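Local coordinates for Ras-associated and pleckstrin homology domains-containing protein 1 (Homo sapiens, PDB 4GN1) that relays localized membrane signals, is implicated in regulating lamellipodial dynamics, negatively regulates cell adhesion, and brings EVL and VASP to the leading edge, at residues D46-E51 with E59-D64; V10-D15 with L83-R88; M20-R25 with E66-N71. One frame throughout, in Å; residues are numbered along the deposited sequence.

In the fold
All three contacts belong to the Ras-associating domain, a ubiquitin-like fold. In 2-1-5-3-4 order, its strands run 17-23, 5-11, 83-87, 47-53, 58-61. Interaction 1 pairs the last two, a hairpin; interaction 2 pairs the domain's first and last strands in sequence, mid-sheet; interaction 3 joins the outer strand 17-23 to helix 68-72. Along the chain, interaction 1 is nested inside interaction 3, and both inside interaction 2. Centres of interactions 1 and 2 lie about 10 Å apart, those of 1 and 3 about 14 Å, the latter linked by the Arg-60 to Glu-66 salt bridge. Together they join sheet, hairpin and short helix of the domain that, with the PH domain, mediates RAC1 binding.

Interaction 1. Residues D46-E51 with E59-D64; sequences DWSLVE and ERIFED
Arg-60 O takes the backbone N-H of Glu-51 at 3.0 Å and also receives a CA-H...O contact from Val-50 CA. The partner bond, Arg-60 N to Glu-51 O, is equally short, which makes Glu-51 and Arg-60 a hydrogen-bonded pair of the antiparallel beta hairpin 47-53/58-61 in the ubiquitin-like Ras-associating domain. Beside it, Val-50 and Ile-61 form a non-hydrogen-bonded pair, and Val-50 CG2 packs on Ile-61 CG1 at 4.0 Å. Farther along, Phe-62 N donates to Leu-49 O, extending the pairing past the end of the strand.

On the other face the extended side chains of Glu-51 and Arg-60 run side by side, pointing the same way. Glu-51 OE1 forms a salt bridge to Arg-60 NE at 3.1 Å, its hydrogen bond weak and bent, with carboxylate and guanidinium planes 62° apart. Trp-75 NE1 hydrogen-bonds to Glu-51 OE2, Arg-60 NH1 forms a salt bridge with Glu-66, and Arg-60 NH2 bonds a malonate, probably from the crystallisation liquor. Arg-60 and Trp-75 would favour an ionised Glu-51 carboxylate in this buried setting.

The Phe-62 ring crosses the Glu-51 side chain at about a right angle. Its CZ comes within 3.3 Å of Glu-51 CD, and CE2 meets Glu-51 CB; Phe-62 CD2 lies closest to Leu-49 O and also touches the Leu-49 side chain. A water accepts from Leu-49 N at 3.0 Å and lies within hydrogen-bonding distance of Phe-62 O and Asp-64 OD1.

Interaction 2. Residues V10-D15 with L83-R88; sequences VHMSDD and LIFMER
His-11 pairs in parallel with Ile-84: its N donates to Leu-83 O and its O accepts from Phe-85 N, each at 2.9 Å and nearly straight, with Ile-84 CA adding a CA-H...O contact to the same His-11 carbonyl. Past His-11 the chain leaves the strand in a type I beta turn, Met-12 to Asp-15.

The histidine ring lies beside Leu-83 O, which sits at the ring edge, in plane. If ND1 carries the proton, its single N-H is shared between Leu-83 O, 3.4 Å from His-11 ND1, and a water, and both bonds are weak. The same water takes the N-H of Leu-83, with 2.7 Å from Leu-83 N to the water oxygen.

On the other face Phe-85 receives two apolar side chains. Val-10 CG1, anti to the backbone N (chi1 -176°), presses against Phe-85 CB at 3.5 Å. Met-12 bends at both chi2 and chi3, and its CE touches Phe-85 CD2 at 3.4 Å; the sulfur lies 5.1 Å from the ring centroid, an oblique Met-aromatic contact. Ser-13 OG, from the second residue of the turn, adds a weak bond to Phe-85 O.

This parallel pairing of first and last strands is a hallmark of the ubiquitin-like fold. Phe-85 faces helix 28-39, touching Leu-32, Leu-35 and Ser-39, and stacks with Trp-47 of strand 47-53, the neighbour of 83-87 on the side away from 5-11.

Interaction 3. Residues M20-R25 with E66-N71; sequences MMVDER and ENLVEN
Asn-67 reaches across to Glu-24 with its amide end. From CB, the side chain leaves with CG anti to the backbone N (chi1 -171°), and CG comes within 3.6 Å of Glu-24 O. At the tip, ND2 donates to that carbonyl at 2.9 Å with an N-H...O angle of 167°; the acceptor lies in the amide plane, while the donor is tilted 31° from the carbonyl plane. The other branch, OD1, turns back to its own helix and accepts from Glu-70 N, also at 2.9 Å. With both ends of the amide engaged, its rotation is fixed: the oxygen caps the helix, the nitrogen holds the neighbouring loop.

Val-69 supplies the apolar half of the contact. Its CG2 meets Val-22 CG2 at 4.0 Å, the two valines sliding past each other in opposite directions, and also touches Asp-23 O and Glu-24 CA. Val-22 CG1 also approaches Leu-68 CD2, and both Val-22 and Leu-68 touch Val-31 of helix 28-39. A water bridges the backbones, donating to Asp-23 O and accepting from Val-69 N at 2.8 Å.

The loop has its own brace: Asp-23 OD1 accepts from Arg-25 N at 2.7 Å, an Asx turn at the end of strand 17-23. Asn-67 is a side-chain N-cap of the short helix 68-72, and its ND2 ties that helix start to the end of strand 17-23, the outer strand of the ubiquitin-like Ras-associating domain.

Interaction 1. Residues D46-E51 with E59-D64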
loop_
_atom_site.group_PDB
_atom_site.type_symbol
_atom_site.label_atom_id
_atom_site.label_comp_id
_atom_site.label_asym_id
_atom_site.label_seq_id
_atom_site.Cartn_x
_atom_site.Cartn_y
_atom_site.Cartn_z
ATOM N N ASP A 46 -9.167 8.563 8.743
ATOM C CA ASP A 46 -8.495 7.280 9.027
ATOM C C ASP A 46 -9.326 5.993 8.869
ATOM O O ASP A 46 -8.759 4.882 8.879
ATOM C CB ASP A 46 -7.870 7.293 10.417
ATOM C CG ASP A 46 -6.649 8.193 10.496
ATOM O OD1 ASP A 46 -5.815 8.190 9.552
ATOM O OD2 ASP A 46 -6.519 8.906 11.506
ATOM N N TRP A 47 -10.647 6.136 8.748
ATOM C CA TRP A 47 -11.491 4.996 8.396
ATOM C C TRP A 47 -11.107 4.487 7.046
ATOM O O TRP A 47 -10.959 5.255 6.100
ATOM C CB TRP A 47 -12.983 5.327 8.482
ATOM C CG TRP A 47 -13.391 5.496 9.924
ATOM C CD1 TRP A 47 -13.597 6.686 10.609
ATOM C CD2 TRP A 47 -13.578 4.444 10.931
ATOM N NE1 TRP A 47 -13.915 6.446 11.929
ATOM C CE2 TRP A 47 -13.925 5.130 12.185
ATOM C CE3 TRP A 47 -13.520 3.057 10.916
ATOM C CZ2 TRP A 47 -14.187 4.439 13.356
ATOM C CZ3 TRP A 47 -13.793 2.366 12.105
ATOM C CH2 TRP A 47 -14.120 3.043 13.296
ATOM N N SER A 48 -10.911 3.182 6.954
ATOM C CA SER A 48 -10.325 2.589 5.779
ATOM C C SER A 48 -11.074 1.341 5.363
ATOM O O SER A 48 -11.731 0.685 6.166
ATOM C CB SER A 48 -8.867 2.225 6.071
ATOM O OG SER A 48 -8.100 3.384 6.407
ATOM N N LEU A 49 -10.960 1.013 4.094
ATOM C CA LEU A 49 -11.467 -0.238 3.608
ATOM C C LEU A 49 -10.248 -1.031 3.201
ATOM O O LEU A 49 -9.380 -0.563 2.429
ATOM C CB LEU A 49 -12.418 -0.039 2.435
ATOM C CG LEU A 49 -13.345 -1.213 2.112
ATOM C CD1 LEU A 49 -14.384 -1.512 3.203
ATOM C CD2 LEU A 49 -14.040 -0.940 0.787
ATOM N N VAL A 50 -10.180 -2.230 3.755
ATOM C CA VAL A 50 -9.027 -3.083 3.629
ATOM C C VAL A 50 -9.492 -4.382 2.975
ATOM O O VAL A 50 -10.550 -4.915 3.346
ATOM C CB VAL A 50 -8.479 -3.374 5.043
ATOM C CG1 VAL A 50 -7.303 -4.336 4.995
ATOM C CG2 VAL A 50 -8.123 -2.075 5.769
ATOM N N GLU A 51 -8.726 -4.886 2.000
ATOM C CA GLU A 51 -8.999 -6.231 1.449
ATOM C C GLU A 51 -7.917 -7.200 1.883
ATOM O O GLU A 51 -6.746 -6.808 1.975
ATOM C CB GLU A 51 -9.170 -6.227 -0.091
ATOM C CG GLU A 51 -7.908 -6.004 -0.923
ATOM C CD GLU A 51 -8.156 -6.005 -2.427
ATOM O OE1 GLU A 51 -7.364 -5.393 -3.157
ATOM O OE2 GLU A 51 -9.140 -6.593 -2.904
ATOM N N GLU A 59 -2.627 -8.176 2.823
ATOM C CA GLU A 59 -3.749 -7.252 2.798
ATOM C C GLU A 59 -3.331 -5.876 2.328
ATOM O O GLU A 59 -2.174 -5.501 2.490
ATOM C CB GLU A 59 -4.365 -7.146 4.192
ATOM C CG GLU A 59 -3.449 -6.459 5.185
ATOM C CD GLU A 59 -4.106 -6.159 6.520
ATOM O OE1 GLU A 59 -4.991 -6.957 6.958
ATOM O OE2 GLU A 59 -3.697 -5.123 7.128
ATOM N N ARG A 60 -4.256 -5.114 1.748
ATOM C CA ARG A 60 -3.956 -3.723 1.455
ATOM C C ARG A 60 -5.116 -2.817 1.780
ATOM O O ARG A 60 -6.291 -3.228 1.739
ATOM C CB ARG A 60 -3.508 -3.533 -0.005
ATOM C CG ARG A 60 -4.540 -3.807 -1.096
ATOM C CD ARG A 60 -4.002 -3.435 -2.503
ATOM N NE ARG A 60 -5.079 -3.362 -3.492
ATOM C CZ ARG A 60 -5.572 -2.217 -3.990
ATOM N NH1 ARG A 60 -5.080 -1.033 -3.625
ATOM N NH2 ARG A 60 -6.567 -2.249 -4.870
ATOM N N ILE A 61 -4.781 -1.584 2.125
ATOM C CA ILE A 61 -5.767 -0.539 2.247
ATOM C C ILE A 61 -5.978 0.031 0.850
ATOM O O ILE A 61 -5.035 0.486 0.221
ATOM C CB ILE A 61 -5.283 0.560 3.201
ATOM C CG1 ILE A 61 -4.942 -0.036 4.560
ATOM C CG2 ILE A 61 -6.310 1.697 3.315
ATOM C CD1 ILE A 61 -3.831 0.698 5.285
ATOM N N PHE A 62 -7.207 -0.048 0.349
ATOM C CA PHE A 62 -7.559 0.546 -0.939
ATOM C C PHE A 62 -7.273 2.019 -0.874
ATOM O O PHE A 62 -7.426 2.612 0.193
ATOM C CB PHE A 62 -9.055 0.415 -1.194
ATOM C CG PHE A 62 -9.499 -0.964 -1.529
ATOM C CD1 PHE A 62 -9.130 -1.553 -2.720
ATOM C CD2 PHE A 62 -10.298 -1.670 -0.657
ATOM C CE1 PHE A 62 -9.549 -2.824 -3.042
ATOM C CE2 PHE A 62 -10.733 -2.945 -0.979
ATOM C CZ PHE A 62 -10.364 -3.516 -2.176
ATOM N N GLU A 63 -6.872 2.615 -2.000
ATOM C CA GLU A 63 -6.901 4.068 -2.085
ATOM C C GLU A 63 -8.344 4.506 -2.366
ATOM O O GLU A 63 -9.119 3.820 -3.067
ATOM C CB GLU A 63 -5.932 4.618 -3.144
ATOM C CG GLU A 63 -4.533 3.984 -3.144
ATOM C CD GLU A 63 -3.757 4.147 -1.834
ATOM O OE1 GLU A 63 -2.881 3.272 -1.587
ATOM O OE2 GLU A 63 -3.969 5.139 -1.072
ATOM N N ASP A 64 -8.691 5.659 -1.811
ATOM C CA ASP A 64 -10.078 6.122 -1.767
ATOM C C ASP A 64 -10.694 6.472 -3.106
ATOM O O ASP A 64 -11.923 6.501 -3.259
ATOM C CB ASP A 64 -10.175 7.289 -0.800
ATOM C CG ASP A 64 -10.034 6.836 0.628
ATOM O OD1 ASP A 64 -10.235 5.616 0.867
ATOM O OD2 ASP A 64 -9.710 7.686 1.494
HETATM O O HOH W 1 -9.545 2.898 2.204
#

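Interaction 2. Residues V10-D15 with L83-R88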
loop_
_atom_site.group_PDB
_atom_site.type_symbol
_atom_site.label_atom_id
_atom_site.label_comp_id
_atom_site.label_asym_id
_atom_site.label_seq_id
_atom_site.Cartn_x
_atom_site.Cartn_y
_atom_site.Cartn_z
ATOM N N VAL A 10 -19.005 -6.807 4.658
ATOM C CA VAL A 10 -17.872 -6.098 5.242
ATOM C C VAL A 10 -17.684 -6.532 6.686
ATOM O O VAL A 10 -18.645 -6.519 7.468
ATOM C CB VAL A 10 -18.071 -4.555 5.213
ATOM C CG1 VAL A 10 -16.843 -3.854 5.741
ATOM C CG2 VAL A 10 -18.332 -4.058 3.809
ATOM N N HIS A 11 -16.451 -6.896 7.034
ATOM C CA HIS A 11 -16.089 -7.168 8.432
ATOM C C HIS A 11 -15.726 -5.934 9.185
ATOM O O HIS A 11 -14.873 -5.155 8.758
ATOM C CB HIS A 11 -15.008 -8.232 8.531
ATOM C CG HIS A 11 -15.437 -9.553 7.948
ATOM N ND1 HIS A 11 -15.485 -9.777 6.608
ATOM C CD2 HIS A 11 -15.908 -10.705 8.556
ATOM C CE1 HIS A 11 -15.939 -11.022 6.383
ATOM N NE2 HIS A 11 -16.196 -11.590 7.576
ATOM N N MET A 12 -16.412 -5.727 10.303
ATOM C CA MET A 12 -16.184 -4.538 11.127
ATOM C C MET A 12 -15.046 -4.769 12.098
ATOM O O MET A 12 -14.412 -5.846 12.134
ATOM C CB MET A 12 -17.456 -4.063 11.861
ATOM C CG MET A 12 -18.705 -3.989 10.986
ATOM S SD MET A 12 -18.546 -2.927 9.527
ATOM C CE MET A 12 -19.197 -1.358 10.146
ATOM N N SER A 13 -14.791 -3.733 12.878
ATOM C CA SER A 13 -13.598 -3.646 13.696
ATOM C C SER A 13 -13.641 -4.681 14.811
ATOM O O SER A 13 -12.594 -5.113 15.290
ATOM C CB SER A 13 -13.462 -2.231 14.263
ATOM O OG SER A 13 -14.075 -1.274 13.397
ATOM N N ASP A 14 -14.855 -5.090 15.194
ATOM C CA ASP A 14 -15.073 -6.086 16.261
ATOM C C ASP A 14 -15.420 -7.486 15.725
ATOM O O ASP A 14 -16.114 -8.254 16.396
ATOM C CB ASP A 14 -16.150 -5.590 17.253
ATOM C CG ASP A 14 -17.491 -5.302 16.578
ATOM O OD1 ASP A 14 -17.573 -5.361 15.333
ATOM O OD2 ASP A 14 -18.478 -5.034 17.288
ATOM N N ASP A 15 -14.945 -7.804 14.519
ATOM C CA ASP A 15 -15.097 -9.145 13.924
ATOM C C ASP A 15 -16.534 -9.464 13.442
ATOM O O ASP A 15 -16.760 -10.458 12.740
ATOM C CB ASP A 15 -14.592 -10.231 14.900
ATOM C CG ASP A 15 -13.880 -11.403 14.197
ATOM O OD1 ASP A 15 -13.947 -11.542 12.949
ATOM O OD2 ASP A 15 -13.244 -12.206 14.916
ATOM N N LEU A 83 -13.395 -8.106 2.976
ATOM C CA LEU A 83 -13.354 -6.674 3.054
ATOM C C LEU A 83 -13.419 -6.348 4.527
ATOM O O LEU A 83 -14.157 -7.000 5.282
ATOM C CB LEU A 83 -14.538 -6.075 2.320
ATOM C CG LEU A 83 -14.344 -5.429 0.939
ATOM C CD1 LEU A 83 -13.161 -5.969 0.149
ATOM C CD2 LEU A 83 -15.613 -5.470 0.109
ATOM N N ILE A 84 -12.630 -5.361 4.942
ATOM C CA ILE A 84 -12.589 -4.973 6.329
ATOM C C ILE A 84 -12.653 -3.455 6.482
ATOM O O ILE A 84 -11.844 -2.714 5.906
ATOM C CB ILE A 84 -11.335 -5.516 7.055
ATOM C CG1 ILE A 84 -11.093 -6.983 6.703
ATOM C CG2 ILE A 84 -11.489 -5.351 8.563
ATOM C CD1 ILE A 84 -9.966 -7.655 7.474
ATOM N N PHE A 85 -13.600 -3.016 7.307
ATOM C CA PHE A 85 -13.791 -1.620 7.618
ATOM C C PHE A 85 -13.216 -1.355 8.994
ATOM O O PHE A 85 -13.758 -1.818 9.979
ATOM C CB PHE A 85 -15.278 -1.306 7.577
ATOM C CG PHE A 85 -15.624 0.065 8.046
ATOM C CD1 PHE A 85 -15.267 1.181 7.299
ATOM C CD2 PHE A 85 -16.318 0.240 9.213
ATOM C CE1 PHE A 85 -15.603 2.454 7.725
ATOM C CE2 PHE A 85 -16.661 1.508 9.647
ATOM C CZ PHE A 85 -16.308 2.614 8.906
ATOM N N MET A 86 -12.096 -0.641 9.042
ATOM C CA MET A 86 -11.375 -0.320 10.292
ATOM C C MET A 86 -10.551 0.955 10.127
ATOM O O MET A 86 -10.222 1.347 9.022
ATOM C CB MET A 86 -10.425 -1.458 10.698
ATOM C CG MET A 86 -9.440 -1.871 9.607
ATOM S SD MET A 86 -8.491 -3.370 9.995
ATOM C CE MET A 86 -8.043 -3.012 11.704
ATOM N N GLU A 87 -10.220 1.592 11.235
ATOM C CA GLU A 87 -9.321 2.718 11.225
ATOM C C GLU A 87 -7.925 2.223 10.940
ATOM O O GLU A 87 -7.435 1.306 11.605
ATOM C CB GLU A 87 -9.309 3.360 12.597
ATOM C CG GLU A 87 -10.333 4.446 12.790
ATOM C CD GLU A 87 -10.584 4.660 14.254
ATOM O OE1 GLU A 87 -10.397 5.796 14.716
ATOM O OE2 GLU A 87 -10.940 3.665 14.945
ATOM N N ARG A 88 -7.280 2.808 9.946
ATOM C CA ARG A 88 -5.867 2.505 9.714
ATOM C C ARG A 88 -5.068 3.805 9.705
ATOM O O ARG A 88 -5.287 4.672 8.859
ATOM C CB ARG A 88 -5.690 1.712 8.414
ATOM C CG ARG A 88 -6.374 0.335 8.415
ATOM C CD ARG A 88 -5.729 -0.657 9.374
ATOM N NE ARG A 88 -4.366 -0.964 8.945
ATOM C CZ ARG A 88 -3.985 -2.082 8.337
ATOM N NH1 ARG A 88 -4.853 -3.058 8.119
ATOM N NH2 ARG A 88 -2.714 -2.234 7.994
HETATM O O HOH W 2 -15.612 -9.428 3.591
#

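Interaction 3. Residues M20-R25 with E66-N71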
loop_
_atom_site.group_PDB
_atom_site.type_symbol
_atom_site.label_atom_id
_atom_site.label_comp_id
_atom_site.label_asym_id
_atom_site.label_seq_id
_atom_site.Cartn_x
_atom_site.Cartn_y
_atom_site.Cartn_z
ATOM N N MET A 20 -23.992 -4.352 2.717
ATOM C CA MET A 20 -24.409 -3.050 2.259
ATOM C C MET A 20 -24.338 -3.014 0.753
ATOM O O MET A 20 -23.481 -3.666 0.143
ATOM C CB MET A 20 -23.537 -1.953 2.883
ATOM C CG MET A 20 -22.142 -1.811 2.306
ATOM S SD MET A 20 -21.542 -0.127 2.513
ATOM C CE MET A 20 -23.005 0.797 3.051
ATOM N N MET A 21 -25.245 -2.268 0.150
ATOM C CA MET A 21 -25.278 -2.170 -1.291
ATOM C C MET A 21 -24.302 -1.107 -1.812
ATOM O O MET A 21 -24.250 -0.006 -1.303
ATOM C CB MET A 21 -26.708 -1.887 -1.759
ATOM C CG MET A 21 -26.899 -2.022 -3.259
ATOM S SD MET A 21 -28.583 -1.636 -3.745
ATOM C CE MET A 21 -28.640 0.140 -3.434
ATOM N N VAL A 22 -23.531 -1.457 -2.832
ATOM C CA VAL A 22 -22.675 -0.505 -3.548
ATOM C C VAL A 22 -23.098 -0.538 -5.021
ATOM O O VAL A 22 -23.808 -1.442 -5.427
ATOM C CB VAL A 22 -21.180 -0.871 -3.412
ATOM C CG1 VAL A 22 -20.766 -0.903 -1.947
ATOM C CG2 VAL A 22 -20.887 -2.217 -4.078
ATOM N N ASP A 23 -22.706 0.449 -5.818
ATOM C CA ASP A 23 -22.957 0.378 -7.240
ATOM C C ASP A 23 -21.655 0.508 -8.036
ATOM O O ASP A 23 -20.612 0.876 -7.487
ATOM C CB ASP A 23 -23.997 1.421 -7.678
ATOM C CG ASP A 23 -23.443 2.841 -7.702
ATOM O OD1 ASP A 23 -22.306 3.068 -8.163
ATOM O OD2 ASP A 23 -24.156 3.748 -7.254
ATOM N N GLU A 24 -21.730 0.229 -9.337
ATOM C CA GLU A 24 -20.525 0.070 -10.143
ATOM C C GLU A 24 -19.798 1.394 -10.391
ATOM O O GLU A 24 -18.703 1.407 -10.913
ATOM C CB GLU A 24 -20.829 -0.646 -11.463
ATOM C CG GLU A 24 -21.590 0.221 -12.452
ATOM C CD GLU A 24 -21.948 -0.515 -13.723
ATOM O OE1 GLU A 24 -21.039 -1.142 -14.320
ATOM O OE2 GLU A 24 -23.131 -0.470 -14.123
ATOM N N ARG A 25 -20.400 2.506 -10.017
ATOM C CA ARG A 25 -19.730 3.806 -10.225
ATOM C C ARG A 25 -18.951 4.299 -9.000
ATOM O O ARG A 25 -18.215 5.257 -9.089
ATOM C CB ARG A 25 -20.750 4.873 -10.641
ATOM C CG ARG A 25 -21.254 4.745 -12.077
ATOM C CD ARG A 25 -22.320 5.795 -12.375
ATOM N NE ARG A 25 -21.758 7.145 -12.372
ATOM C CZ ARG A 25 -21.272 7.765 -13.447
ATOM N NH1 ARG A 25 -21.289 7.156 -14.626
ATOM N NH2 ARG A 25 -20.769 8.995 -13.342
ATOM N N GLU A 66 -10.420 4.620 -5.700
ATOM C CA GLU A 66 -10.503 3.408 -6.504
ATOM C C GLU A 66 -11.947 2.975 -6.625
ATOM O O GLU A 66 -12.722 3.075 -5.648
ATOM C CB GLU A 66 -9.676 2.267 -5.887
ATOM C CG GLU A 66 -8.181 2.504 -5.939
ATOM C CD GLU A 66 -7.385 1.263 -5.599
ATOM O OE1 GLU A 66 -7.300 0.341 -6.476
ATOM O OE2 GLU A 66 -6.821 1.231 -4.479
ATOM N N ASN A 67 -12.293 2.497 -7.817
ATOM C CA ASN A 67 -13.589 1.914 -8.053
ATOM C C ASN A 67 -13.613 0.558 -7.322
ATOM O O ASN A 67 -12.813 -0.343 -7.605
ATOM C CB ASN A 67 -13.819 1.796 -9.563
ATOM C CG ASN A 67 -15.240 1.391 -9.923
ATOM O OD1 ASN A 67 -15.645 0.241 -9.729
ATOM N ND2 ASN A 67 -15.993 2.313 -10.467
ATOM N N LEU A 68 -14.488 0.435 -6.328
ATOM C CA LEU A 68 -14.572 -0.801 -5.560
ATOM C C LEU A 68 -14.978 -2.014 -6.407
ATOM O O LEU A 68 -14.299 -3.063 -6.399
ATOM C CB LEU A 68 -15.514 -0.650 -4.356
ATOM C CG LEU A 68 -15.593 -1.888 -3.435
ATOM C CD1 LEU A 68 -14.185 -2.339 -2.988
ATOM C CD2 LEU A 68 -16.520 -1.649 -2.244
ATOM N N VAL A 69 -16.070 -1.853 -7.146
ATOM C CA VAL A 69 -16.637 -2.949 -7.892
ATOM C C VAL A 69 -15.603 -3.490 -8.843
ATOM O O VAL A 69 -15.431 -4.697 -8.918
ATOM C CB VAL A 69 -17.958 -2.584 -8.622
ATOM C CG1 VAL A 69 -18.348 -3.660 -9.636
ATOM C CG2 VAL A 69 -19.070 -2.442 -7.614
ATOM N N GLU A 70 -14.905 -2.603 -9.542
ATOM C CA GLU A 70 -13.849 -3.002 -10.480
ATOM C C GLU A 70 -12.743 -3.814 -9.828
ATOM O O GLU A 70 -12.213 -4.743 -10.432
ATOM C CB GLU A 70 -13.313 -1.778 -11.229
ATOM C CG GLU A 70 -11.836 -1.745 -11.611
ATOM C CD GLU A 70 -11.443 -0.338 -12.082
ATOM O OE1 GLU A 70 -10.439 0.234 -11.627
ATOM O OE2 GLU A 70 -12.198 0.247 -12.872
ATOM N N ASN A 71 -12.405 -3.489 -8.593
ATOM C CA ASN A 71 -11.393 -4.257 -7.921
ATOM C C ASN A 71 -11.894 -5.639 -7.530
ATOM O O ASN A 71 -11.149 -6.629 -7.609
ATOM C CB ASN A 71 -10.860 -3.479 -6.740
ATOM C CG ASN A 71 -9.803 -2.480 -7.168
ATOM O OD1 ASN A 71 -8.747 -2.859 -7.654
ATOM N ND2 ASN A 71 -10.089 -1.211 -7.018
HETATM O O HOH W 3 -17.736 0.428 -6.921
#